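Local coordinates for DNA polymerase (Pyrobaculum calidifontis, PDB 5MDN), which probably catalyses template-directed DNA synthesis, adding deoxyribonucleotides from their triphosphates to a growing DNA strand with release of diphosphate, at residues D223-W237 with G266-N280. Sequence-based numbering, arbitrary orientation.
Sequences DPDVIVGYNSNGFDW and GHWSVVGRANVDLYN
Asn275 and Trp237 meet on the face of the exonuclease-domain sheet where the start of helix 232-247 packs. Strands 226-229 and 274-277 run parallel here, with 274-277 at the sheet edge. With chi1 at 177°, the Asn275 side chain extends away from its own N, and its amide reaches the helix. Trp237 NE1 donates to Asn275 OD1 at 2.9 Å, from above the carbonyl plane. Asn275 ND2 donates to Trp268 O at 2.8 Å, nearly in its own amide plane, and weakly to Asn233 OD1. Asn233 OD1 also accepts a weak bond from Trp268 N. With an alanine at position 275, the indole N-H of Trp237 would probably lose this acceptor and Trp268 O this donor. Trp237 CB sits over one face of the Trp268 indole, 3.8 Å from the centroid of the five-membered ring. The two indoles are near parallel but slid apart.

Asp277 is the N-cap of the short helix 278-282; its OD1 accepts from Tyr279 N. Its OD2 takes Asn233 N at 3.1 Å from above the carboxylate plane. Tyr279 CB lies over the Tyr230 ring. At the other end, Arg273 NE donates to Pro224 O. Its NH2 pairs with Asp223 OD1, modelled too close to be taken literally; Asp223 also pairs with Arg255. Pro224 CD covers one face of the guanidinium.

Asp236, seen to bind magnesium in a structure of this protein though no ion is bound there here, lies on helix 232-247. The Asn275 amide and Asp277 carboxylate thus tie the start of helix 232-247 to the edge strand, largely through buried polar groups, several of the bonds weak.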
# COMPACT_ATOMS: atom_id res chain seq x y z
N ASP A 223 -6.33 26.24 0.59
CA ASP A 223 -5.54 25.86 -0.59
C ASP A 223 -4.45 24.85 -0.21
O ASP A 223 -3.26 25.18 -0.25
CB ASP A 223 -4.91 27.08 -1.25
CG ASP A 223 -4.30 26.76 -2.61
OD1 ASP A 223 -4.68 25.73 -3.20
OD2 ASP A 223 -3.43 27.53 -3.08
N PRO A 224 -4.82 23.63 0.17
CA PRO A 224 -3.81 22.65 0.57
C PRO A 224 -3.09 22.05 -0.63
O PRO A 224 -3.65 21.92 -1.72
CB PRO A 224 -4.63 21.58 1.30
CG PRO A 224 -5.95 21.62 0.62
CD PRO A 224 -6.18 23.07 0.26
N ASP A 225 -1.83 21.68 -0.40
CA ASP A 225 -1.05 20.97 -1.41
C ASP A 225 -1.24 19.46 -1.31
O ASP A 225 -1.25 18.77 -2.33
CB ASP A 225 0.43 21.32 -1.26
CG ASP A 225 0.69 22.81 -1.36
OD1 ASP A 225 0.36 23.41 -2.40
OD2 ASP A 225 1.23 23.38 -0.38
N VAL A 226 -1.40 18.95 -0.09
CA VAL A 226 -1.67 17.54 0.16
C VAL A 226 -2.97 17.43 0.96
O VAL A 226 -3.18 18.19 1.91
CB VAL A 226 -0.51 16.85 0.91
CG1 VAL A 226 -0.70 15.34 0.91
CG2 VAL A 226 0.82 17.23 0.29
N ILE A 227 -3.83 16.50 0.56
CA ILE A 227 -5.03 16.15 1.31
C ILE A 227 -4.87 14.72 1.80
O ILE A 227 -4.77 13.79 0.99
CB ILE A 227 -6.30 16.32 0.46
CG1 ILE A 227 -6.57 17.80 0.18
CG2 ILE A 227 -7.49 15.68 1.16
CD1 ILE A 227 -7.74 18.04 -0.75
N VAL A 228 -4.86 14.54 3.12
CA VAL A 228 -4.66 13.24 3.73
C VAL A 228 -5.94 12.80 4.41
O VAL A 228 -6.65 13.61 5.02
CB VAL A 228 -3.49 13.25 4.74
CG1 VAL A 228 -2.20 12.82 4.06
CG2 VAL A 228 -3.35 14.63 5.36
N GLY A 229 -6.25 11.50 4.29
CA GLY A 229 -7.35 10.89 5.00
C GLY A 229 -7.01 9.45 5.29
O GLY A 229 -5.99 8.93 4.84
N TYR A 230 -7.88 8.80 6.05
CA TYR A 230 -7.75 7.38 6.35
C TYR A 230 -8.89 6.65 5.67
O TYR A 230 -10.07 6.87 6.00
CB TYR A 230 -7.75 7.13 7.86
CG TYR A 230 -7.14 5.79 8.22
CD1 TYR A 230 -7.92 4.64 8.26
CD2 TYR A 230 -5.79 5.68 8.51
CE1 TYR A 230 -7.36 3.42 8.58
CE2 TYR A 230 -5.22 4.47 8.84
CZ TYR A 230 -6.01 3.34 8.87
OH TYR A 230 -5.46 2.12 9.20
N ASN A 231 -8.55 5.79 4.71
CA ASN A 231 -9.52 5.14 3.82
C ASN A 231 -10.34 6.17 3.05
O ASN A 231 -11.52 5.95 2.77
CB ASN A 231 -10.43 4.18 4.60
CG ASN A 231 -11.03 3.11 3.71
OD1 ASN A 231 -10.38 2.59 2.81
ND2 ASN A 231 -12.29 2.76 3.97
N SER A 232 -9.71 7.29 2.71
CA SER A 232 -10.41 8.34 1.96
C SER A 232 -10.74 7.88 0.55
O SER A 232 -11.81 8.21 0.01
CB SER A 232 -9.56 9.61 1.93
OG SER A 232 -8.30 9.37 1.34
N ASN A 233 -9.84 7.11 -0.08
CA ASN A 233 -10.14 6.56 -1.40
C ASN A 233 -11.20 5.46 -1.31
O ASN A 233 -11.98 5.28 -2.25
CB ASN A 233 -8.87 6.02 -2.05
CG ASN A 233 -7.92 7.12 -2.47
OD1 ASN A 233 -8.32 8.26 -2.69
ND2 ASN A 233 -6.64 6.78 -2.60
N GLY A 234 -11.23 4.72 -0.21
CA GLY A 234 -12.15 3.61 -0.08
C GLY A 234 -13.59 4.02 0.17
O GLY A 234 -14.51 3.49 -0.45
N PHE A 235 -13.80 4.97 1.09
CA PHE A 235 -15.15 5.37 1.48
C PHE A 235 -15.39 6.86 1.28
O PHE A 235 -16.34 7.23 0.58
CB PHE A 235 -15.41 4.98 2.94
CG PHE A 235 -16.83 5.21 3.38
CD1 PHE A 235 -17.22 6.43 3.92
CD2 PHE A 235 -17.78 4.21 3.26
CE1 PHE A 235 -18.53 6.64 4.32
CE2 PHE A 235 -19.09 4.41 3.66
CZ PHE A 235 -19.46 5.63 4.19
N ASP A 236 -14.58 7.73 1.90
CA ASP A 236 -14.92 9.15 2.02
C ASP A 236 -15.16 9.79 0.66
O ASP A 236 -16.24 10.33 0.39
CB ASP A 236 -13.82 9.88 2.78
CG ASP A 236 -13.73 9.45 4.23
OD1 ASP A 236 -14.46 8.52 4.63
OD2 ASP A 236 -12.93 10.05 4.98
N TRP A 237 -14.16 9.75 -0.22
CA TRP A 237 -14.31 10.38 -1.53
C TRP A 237 -15.45 9.78 -2.35
O TRP A 237 -16.25 10.55 -2.90
CB TRP A 237 -12.99 10.35 -2.30
CG TRP A 237 -11.98 11.36 -1.82
CD1 TRP A 237 -10.70 11.10 -1.43
CD2 TRP A 237 -12.17 12.77 -1.68
NE1 TRP A 237 -10.08 12.27 -1.06
CE2 TRP A 237 -10.96 13.31 -1.20
CE3 TRP A 237 -13.25 13.63 -1.91
CZ2 TRP A 237 -10.80 14.67 -0.95
CZ3 TRP A 237 -13.08 14.98 -1.66
CH2 TRP A 237 -11.87 15.49 -1.19
N GLY A 266 -7.78 2.71 -8.18
CA GLY A 266 -8.87 3.15 -7.33
C GLY A 266 -8.59 4.41 -6.54
O GLY A 266 -9.41 4.80 -5.71
N HIS A 267 -7.45 5.06 -6.77
CA HIS A 267 -7.16 6.32 -6.10
C HIS A 267 -8.02 7.43 -6.70
O HIS A 267 -8.50 7.34 -7.83
CB HIS A 267 -5.68 6.67 -6.21
CG HIS A 267 -5.36 7.62 -7.33
ND1 HIS A 267 -5.06 7.19 -8.60
CD2 HIS A 267 -5.27 8.97 -7.36
CE1 HIS A 267 -4.81 8.23 -9.37
NE2 HIS A 267 -4.93 9.33 -8.64
N TRP A 268 -8.22 8.48 -5.91
CA TRP A 268 -9.06 9.60 -6.31
C TRP A 268 -8.18 10.81 -6.60
O TRP A 268 -7.42 11.25 -5.73
CB TRP A 268 -10.09 9.93 -5.23
CG TRP A 268 -11.27 9.01 -5.29
CD1 TRP A 268 -11.32 7.71 -4.90
CD2 TRP A 268 -12.57 9.33 -5.81
NE1 TRP A 268 -12.58 7.19 -5.12
CE2 TRP A 268 -13.36 8.17 -5.68
CE3 TRP A 268 -13.15 10.48 -6.36
CZ2 TRP A 268 -14.69 8.12 -6.08
CZ3 TRP A 268 -14.47 10.43 -6.76
CH2 TRP A 268 -15.23 9.26 -6.62
N SER A 269 -8.28 11.33 -7.83
CA SER A 269 -7.47 12.45 -8.26
C SER A 269 -8.13 13.76 -7.87
O SER A 269 -9.33 13.95 -8.10
CB SER A 269 -7.25 12.40 -9.78
OG SER A 269 -6.67 13.60 -10.25
N VAL A 270 -7.35 14.66 -7.29
CA VAL A 270 -7.76 16.04 -7.04
C VAL A 270 -6.73 16.90 -7.75
O VAL A 270 -5.61 17.09 -7.25
CB VAL A 270 -7.84 16.36 -5.54
CG1 VAL A 270 -8.39 17.76 -5.34
CG2 VAL A 270 -8.70 15.34 -4.82
N VAL A 271 -7.09 17.41 -8.93
CA VAL A 271 -6.13 18.03 -9.84
C VAL A 271 -5.40 19.17 -9.14
O VAL A 271 -6.02 20.01 -8.47
CB VAL A 271 -6.83 18.51 -11.11
CG1 VAL A 271 -5.91 19.38 -11.95
CG2 VAL A 271 -7.32 17.31 -11.93
N GLY A 272 -4.08 19.21 -9.30
CA GLY A 272 -3.26 20.25 -8.72
C GLY A 272 -2.90 20.06 -7.27
O GLY A 272 -2.41 21.01 -6.64
N ARG A 273 -3.13 18.87 -6.71
CA ARG A 273 -2.74 18.58 -5.34
C ARG A 273 -2.68 17.07 -5.16
O ARG A 273 -3.20 16.31 -5.97
CB ARG A 273 -3.71 19.22 -4.33
CG ARG A 273 -5.15 19.32 -4.80
CD ARG A 273 -6.03 19.96 -3.73
NE ARG A 273 -5.59 21.31 -3.39
CZ ARG A 273 -6.32 22.40 -3.56
NH1 ARG A 273 -7.55 22.31 -4.05
NH2 ARG A 273 -5.84 23.59 -3.22
N ALA A 274 -2.03 16.65 -4.07
CA ALA A 274 -1.78 15.24 -3.79
C ALA A 274 -2.83 14.73 -2.81
O ALA A 274 -2.82 15.10 -1.63
CB ALA A 274 -0.37 15.05 -3.25
N ASN A 275 -3.73 13.88 -3.29
CA ASN A 275 -4.68 13.18 -2.43
C ASN A 275 -4.03 11.88 -1.97
O ASN A 275 -3.88 10.93 -2.75
CB ASN A 275 -5.99 12.91 -3.17
CG ASN A 275 -6.97 12.12 -2.33
OD1 ASN A 275 -7.17 12.40 -1.15
ND2 ASN A 275 -7.59 11.12 -2.94
N VAL A 276 -3.64 11.83 -0.69
CA VAL A 276 -2.99 10.66 -0.11
C VAL A 276 -3.97 9.97 0.83
O VAL A 276 -4.60 10.62 1.67
CB VAL A 276 -1.70 11.05 0.63
CG1 VAL A 276 -1.00 9.81 1.17
CG2 VAL A 276 -0.77 11.83 -0.29
N ASP A 277 -4.10 8.66 0.68
CA ASP A 277 -4.90 7.83 1.57
C ASP A 277 -3.93 6.98 2.40
O ASP A 277 -3.26 6.09 1.86
CB ASP A 277 -5.87 6.96 0.78
CG ASP A 277 -6.78 6.12 1.67
OD1 ASP A 277 -6.69 6.25 2.91
OD2 ASP A 277 -7.60 5.35 1.13
N LEU A 278 -3.87 7.26 3.70
CA LEU A 278 -2.91 6.57 4.56
C LEU A 278 -3.22 5.09 4.70
O LEU A 278 -2.31 4.31 5.01
CB LEU A 278 -2.86 7.24 5.93
CG LEU A 278 -2.46 8.72 5.93
CD1 LEU A 278 -2.43 9.27 7.34
CD2 LEU A 278 -1.12 8.91 5.24
N TYR A 279 -4.47 4.68 4.51
CA TYR A 279 -4.78 3.26 4.56
C TYR A 279 -4.13 2.49 3.41
O TYR A 279 -3.93 1.27 3.53
CB TYR A 279 -6.30 3.04 4.53
CG TYR A 279 -6.72 1.60 4.73
CD1 TYR A 279 -6.19 0.84 5.76
CD2 TYR A 279 -7.65 1.01 3.88
CE1 TYR A 279 -6.57 -0.48 5.94
CE2 TYR A 279 -8.04 -0.31 4.05
CZ TYR A 279 -7.50 -1.05 5.08
OH TYR A 279 -7.88 -2.35 5.26
N ASN A 280 -3.79 3.17 2.31
CA ASN A 280 -3.06 2.51 1.24
C ASN A 280 -1.70 2.01 1.71
O ASN A 280 -1.29 0.89 1.36
CB ASN A 280 -2.89 3.48 0.06
CG ASN A 280 -4.19 3.77 -0.65
OD1 ASN A 280 -4.37 4.85 -1.22
ND2 ASN A 280 -5.11 2.81 -0.62